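Local coordinates for binding domain (Hc) of Paraclostridial Mosquitocidal Protein 1 (Paraclostridium bifermentans, PDB 6HOX) that serves as the receptor-binding part of a botulinum-like neurotoxin that targets Anopheles mosquitoes, directing the toxin to host nerve cells, at residues A[296-310]-A[434-446]. Numbering follows the deposited sequence.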
# COMPACT_ATOMS: atom_id res chain seq x y z
N PHE A 296 9.20 -14.68 10.64
CA PHE A 296 10.26 -15.44 10.02
C PHE A 296 11.42 -14.51 9.69
O PHE A 296 11.31 -13.27 9.77
CB PHE A 296 9.77 -16.20 8.78
CG PHE A 296 9.21 -15.35 7.67
CD1 PHE A 296 7.88 -14.96 7.68
CD2 PHE A 296 10.00 -14.97 6.60
CE1 PHE A 296 7.35 -14.19 6.65
CE2 PHE A 296 9.47 -14.19 5.57
CZ PHE A 296 8.15 -13.80 5.60
N ASN A 297 12.55 -15.13 9.34
CA ASN A 297 13.78 -14.43 9.05
C ASN A 297 14.02 -14.46 7.54
O ASN A 297 13.96 -15.51 6.92
CB ASN A 297 14.96 -15.06 9.81
CG ASN A 297 15.09 -14.53 11.21
OD1 ASN A 297 15.42 -13.37 11.42
ND2 ASN A 297 14.82 -15.38 12.19
N VAL A 298 14.29 -13.28 6.97
CA VAL A 298 14.75 -13.20 5.59
C VAL A 298 16.28 -13.17 5.61
O VAL A 298 16.93 -13.83 4.81
CB VAL A 298 14.11 -12.01 4.85
CG1 VAL A 298 14.95 -11.55 3.66
CG2 VAL A 298 12.71 -12.37 4.39
N SER A 299 16.83 -12.39 6.55
CA SER A 299 18.19 -12.55 7.05
C SER A 299 18.14 -12.61 8.58
O SER A 299 17.07 -12.46 9.17
CB SER A 299 19.08 -11.44 6.57
OG SER A 299 18.60 -10.19 7.04
N SER A 300 19.30 -12.81 9.21
CA SER A 300 19.40 -12.80 10.66
C SER A 300 19.01 -11.43 11.23
O SER A 300 18.55 -11.34 12.36
CB SER A 300 20.78 -13.22 11.11
OG SER A 300 21.79 -12.68 10.27
N PHE A 301 19.14 -10.36 10.44
CA PHE A 301 18.92 -9.00 10.90
C PHE A 301 17.51 -8.48 10.56
O PHE A 301 17.17 -7.39 11.00
CB PHE A 301 19.97 -8.06 10.29
N ILE A 302 16.70 -9.23 9.79
CA ILE A 302 15.34 -8.79 9.34
C ILE A 302 14.30 -9.86 9.70
O ILE A 302 14.31 -10.96 9.12
CB ILE A 302 15.30 -8.50 7.83
CG1 ILE A 302 16.30 -7.43 7.40
CG2 ILE A 302 13.89 -8.13 7.38
CD1 ILE A 302 16.39 -7.26 5.90
N LEU A 303 13.40 -9.50 10.62
CA LEU A 303 12.23 -10.29 10.99
C LEU A 303 11.01 -9.79 10.20
O LEU A 303 10.70 -8.63 10.20
CB LEU A 303 11.99 -10.14 12.49
CG LEU A 303 12.70 -11.15 13.39
CD1 LEU A 303 14.21 -10.97 13.34
CD2 LEU A 303 12.20 -11.03 14.82
N ILE A 304 10.29 -10.72 9.58
CA ILE A 304 9.09 -10.41 8.83
C ILE A 304 7.91 -11.10 9.50
O ILE A 304 8.00 -12.28 9.86
CB ILE A 304 9.26 -10.82 7.36
CG1 ILE A 304 10.50 -10.14 6.76
CG2 ILE A 304 7.99 -10.56 6.55
CD1 ILE A 304 10.47 -9.99 5.27
N PRO A 305 6.76 -10.41 9.70
CA PRO A 305 5.57 -11.04 10.27
C PRO A 305 4.92 -11.95 9.24
O PRO A 305 4.88 -11.62 8.05
CB PRO A 305 4.64 -9.86 10.59
CG PRO A 305 5.01 -8.85 9.51
CD PRO A 305 6.52 -9.00 9.37
N TYR A 306 4.42 -13.09 9.71
CA TYR A 306 3.55 -13.92 8.92
C TYR A 306 2.20 -13.20 8.77
O TYR A 306 1.69 -12.66 9.74
CB TYR A 306 3.33 -15.28 9.58
CG TYR A 306 4.45 -16.27 9.39
CD1 TYR A 306 4.50 -17.07 8.26
CD2 TYR A 306 5.44 -16.42 10.35
CE1 TYR A 306 5.53 -17.97 8.08
CE2 TYR A 306 6.47 -17.33 10.18
CZ TYR A 306 6.52 -18.11 9.04
OH TYR A 306 7.54 -18.99 8.85
N LEU A 307 1.63 -13.25 7.56
CA LEU A 307 0.28 -12.73 7.30
C LEU A 307 -0.69 -13.86 6.97
O LEU A 307 -1.89 -13.71 7.22
CB LEU A 307 0.30 -11.75 6.13
CG LEU A 307 1.26 -10.56 6.24
CD1 LEU A 307 1.15 -9.69 5.01
CD2 LEU A 307 1.00 -9.75 7.49
N TYR A 308 -0.20 -14.94 6.34
CA TYR A 308 -1.07 -16.01 5.82
C TYR A 308 -1.14 -17.20 6.81
O TYR A 308 -2.17 -17.88 6.88
CB TYR A 308 -0.59 -16.51 4.46
CG TYR A 308 -0.27 -15.50 3.37
CD1 TYR A 308 -0.87 -14.25 3.29
CD2 TYR A 308 0.63 -15.84 2.37
CE1 TYR A 308 -0.55 -13.36 2.27
CE2 TYR A 308 0.94 -14.97 1.34
CZ TYR A 308 0.34 -13.73 1.27
OH TYR A 308 0.67 -12.90 0.24
N HIS A 309 -0.03 -17.47 7.52
CA HIS A 309 0.11 -18.57 8.52
C HIS A 309 -0.32 -19.92 7.92
O HIS A 309 -1.10 -20.66 8.53
CB HIS A 309 -0.68 -18.26 9.80
CG HIS A 309 -0.38 -16.92 10.38
ND1 HIS A 309 0.72 -16.70 11.17
CD2 HIS A 309 -1.01 -15.73 10.25
CE1 HIS A 309 0.74 -15.43 11.54
NE2 HIS A 309 -0.31 -14.81 10.97
N LYS A 310 0.20 -20.24 6.74
CA LYS A 310 -0.16 -21.47 6.04
C LYS A 310 0.28 -22.67 6.89
O LYS A 310 1.30 -22.63 7.57
CB LYS A 310 0.43 -21.47 4.63
CG LYS A 310 -0.13 -20.36 3.76
CD LYS A 310 -0.02 -20.61 2.27
CE LYS A 310 -1.24 -20.15 1.51
NZ LYS A 310 -1.09 -20.40 0.05
N ASN A 434 -7.21 -0.37 15.28
CA ASN A 434 -7.05 -0.37 13.82
C ASN A 434 -6.92 -1.81 13.34
O ASN A 434 -6.14 -2.58 13.89
CB ASN A 434 -5.83 0.43 13.38
CG ASN A 434 -5.98 1.92 13.60
OD1 ASN A 434 -7.07 2.46 13.47
ND2 ASN A 434 -4.87 2.59 13.87
N TRP A 435 -7.71 -2.15 12.31
CA TRP A 435 -7.83 -3.47 11.77
C TRP A 435 -7.48 -3.45 10.28
O TRP A 435 -7.89 -2.54 9.57
CB TRP A 435 -9.25 -3.98 12.00
CG TRP A 435 -9.53 -4.24 13.45
CD1 TRP A 435 -10.12 -3.39 14.34
CD2 TRP A 435 -9.17 -5.41 14.20
NE1 TRP A 435 -10.19 -3.97 15.57
CE2 TRP A 435 -9.60 -5.21 15.53
CE3 TRP A 435 -8.52 -6.62 13.88
CZ2 TRP A 435 -9.42 -6.16 16.53
CZ3 TRP A 435 -8.35 -7.57 14.87
CH2 TRP A 435 -8.79 -7.34 16.18
N TYR A 436 -6.75 -4.49 9.85
CA TYR A 436 -6.40 -4.72 8.47
C TYR A 436 -7.06 -6.00 7.96
O TYR A 436 -7.20 -7.00 8.70
CB TYR A 436 -4.89 -4.90 8.28
CG TYR A 436 -4.01 -3.72 8.56
CD1 TYR A 436 -3.82 -2.70 7.64
CD2 TYR A 436 -3.26 -3.68 9.73
CE1 TYR A 436 -2.94 -1.66 7.88
CE2 TYR A 436 -2.41 -2.62 10.00
CZ TYR A 436 -2.24 -1.61 9.07
OH TYR A 436 -1.38 -0.59 9.37
N PHE A 437 -7.38 -5.99 6.66
CA PHE A 437 -7.76 -7.18 5.94
C PHE A 437 -6.72 -7.45 4.83
O PHE A 437 -6.45 -6.58 4.02
CB PHE A 437 -9.18 -7.00 5.39
CG PHE A 437 -10.22 -6.88 6.46
CD1 PHE A 437 -10.76 -8.01 7.05
CD2 PHE A 437 -10.64 -5.63 6.91
CE1 PHE A 437 -11.71 -7.89 8.06
CE2 PHE A 437 -11.60 -5.51 7.91
CZ PHE A 437 -12.14 -6.64 8.47
N VAL A 438 -6.17 -8.68 4.82
CA VAL A 438 -5.10 -9.10 3.90
C VAL A 438 -5.59 -10.28 3.06
O VAL A 438 -6.09 -11.25 3.61
CB VAL A 438 -3.83 -9.55 4.66
CG1 VAL A 438 -2.66 -9.72 3.69
CG2 VAL A 438 -3.44 -8.62 5.78
N SER A 439 -5.32 -10.22 1.76
CA SER A 439 -5.52 -11.29 0.79
C SER A 439 -4.13 -11.74 0.30
O SER A 439 -3.19 -10.93 0.26
CB SER A 439 -6.36 -10.80 -0.37
OG SER A 439 -5.89 -9.52 -0.82
N GLU A 440 -4.00 -13.03 -0.04
CA GLU A 440 -2.77 -13.57 -0.60
C GLU A 440 -2.46 -12.86 -1.92
O GLU A 440 -3.34 -12.60 -2.73
CB GLU A 440 -2.93 -15.08 -0.78
CG GLU A 440 -1.67 -15.78 -1.25
CD GLU A 440 -1.53 -17.24 -0.80
OE1 GLU A 440 -2.48 -17.76 -0.15
OE2 GLU A 440 -0.46 -17.84 -1.10
N ASP A 441 -1.18 -12.53 -2.13
CA ASP A 441 -0.70 -11.87 -3.34
C ASP A 441 0.68 -12.45 -3.68
O ASP A 441 1.50 -12.72 -2.82
CB ASP A 441 -0.62 -10.35 -3.16
CG ASP A 441 -0.11 -9.60 -4.38
OD1 ASP A 441 -0.90 -9.43 -5.32
OD2 ASP A 441 1.07 -9.20 -4.40
N GLU A 442 0.93 -12.60 -4.97
CA GLU A 442 2.18 -13.15 -5.49
C GLU A 442 3.38 -12.35 -4.97
O GLU A 442 4.49 -12.88 -4.85
CB GLU A 442 2.09 -13.12 -7.02
CG GLU A 442 3.30 -13.71 -7.71
CD GLU A 442 3.27 -13.59 -9.22
OE1 GLU A 442 2.19 -13.29 -9.79
OE2 GLU A 442 4.34 -13.79 -9.82
N GLY A 443 3.19 -11.06 -4.67
CA GLY A 443 4.29 -10.19 -4.23
C GLY A 443 4.62 -10.30 -2.75
O GLY A 443 5.44 -9.56 -2.24
N TRP A 444 3.94 -11.18 -2.03
CA TRP A 444 4.26 -11.48 -0.64
C TRP A 444 4.25 -13.00 -0.44
O TRP A 444 3.18 -13.61 -0.40
CB TRP A 444 3.29 -10.77 0.30
CG TRP A 444 3.59 -11.02 1.74
CD1 TRP A 444 3.47 -12.20 2.40
CD2 TRP A 444 4.07 -10.06 2.69
NE1 TRP A 444 3.86 -12.05 3.70
CE2 TRP A 444 4.22 -10.75 3.92
CE3 TRP A 444 4.39 -8.70 2.64
CZ2 TRP A 444 4.64 -10.11 5.08
CZ3 TRP A 444 4.81 -8.07 3.79
CH2 TRP A 444 4.93 -8.76 5.00
N LYS A 445 5.45 -13.57 -0.36
CA LYS A 445 5.66 -15.01 -0.24
C LYS A 445 6.16 -15.30 1.16
O LYS A 445 7.00 -14.55 1.70
CB LYS A 445 6.73 -15.50 -1.22
CG LYS A 445 6.45 -15.23 -2.69
CD LYS A 445 5.36 -16.10 -3.28
CE LYS A 445 5.49 -16.27 -4.78
NZ LYS A 445 4.78 -17.48 -5.26
N GLU A 446 5.68 -16.39 1.74
CA GLU A 446 6.15 -16.82 3.06
C GLU A 446 5.95 -18.34 3.19
O GLU A 446 5.53 -19.02 2.26
CB GLU A 446 5.41 -16.05 4.16
CG GLU A 446 3.90 -16.01 3.97
CD GLU A 446 3.13 -15.49 5.17
OE1 GLU A 446 3.25 -14.29 5.49
OE2 GLU A 446 2.41 -16.29 5.79
OXT GLU A 446 6.22 -18.89 4.25
O HOH W 1 2.41 -18.82 5.71
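Leu307 lays its CD1 over one face of the Trp444 indole, 3.6 Å from the centroid of the six-membered ring. At the indole edge lie the Pro305 carbonyl and the Glu446 carboxylate. Trp444 turns another part of its edge toward the face of Tyr308, an offset edge-to-face pair with planes 61° apart. Glu440 CB and CG cover one face of the Tyr308 ring, and Glu446 OE1 lies over the opposite face, toward the rim. The Tyr306 ring receives Phe296 CD1 over its centre and meets Glu446 OE2 at its edge.

The Tyr308 hydroxyl does two jobs. It donates to Trp444 O at 2.7 Å and accepts a nearly straight bond from Asp441 N. This ties the ring across the base of the 441-444 turn, where Asp441 OD2 forms an Asx turn with Gly443 N.

Glu446 reaches toward the 307-309 backbone, extended beyond CG, with CG between its own N and carbonyl carbon (chi1 48°). OE1 takes Leu307 N on its syn lone pair at 2.8 Å and Trp444 NE1 on the anti side. OE2 accepts from Tyr308 N at 3.0 Å and His309 N at 3.2 Å, and a water links it to Lys310 N. Four N-H groups thus fix the carboxylate. Lys310 NZ forms a salt bridge with Glu440 OE2 at 2.9 Å.

Asp441 OD2 forms a salt bridge with Arg220 and a hydrogen bond with Asn164, both in the N-terminal subdomain. The contact joins the C-terminal tail of the chain to the loop after strand 302-305, within the trefoil subdomain of the clostridial neurotoxin binding domain.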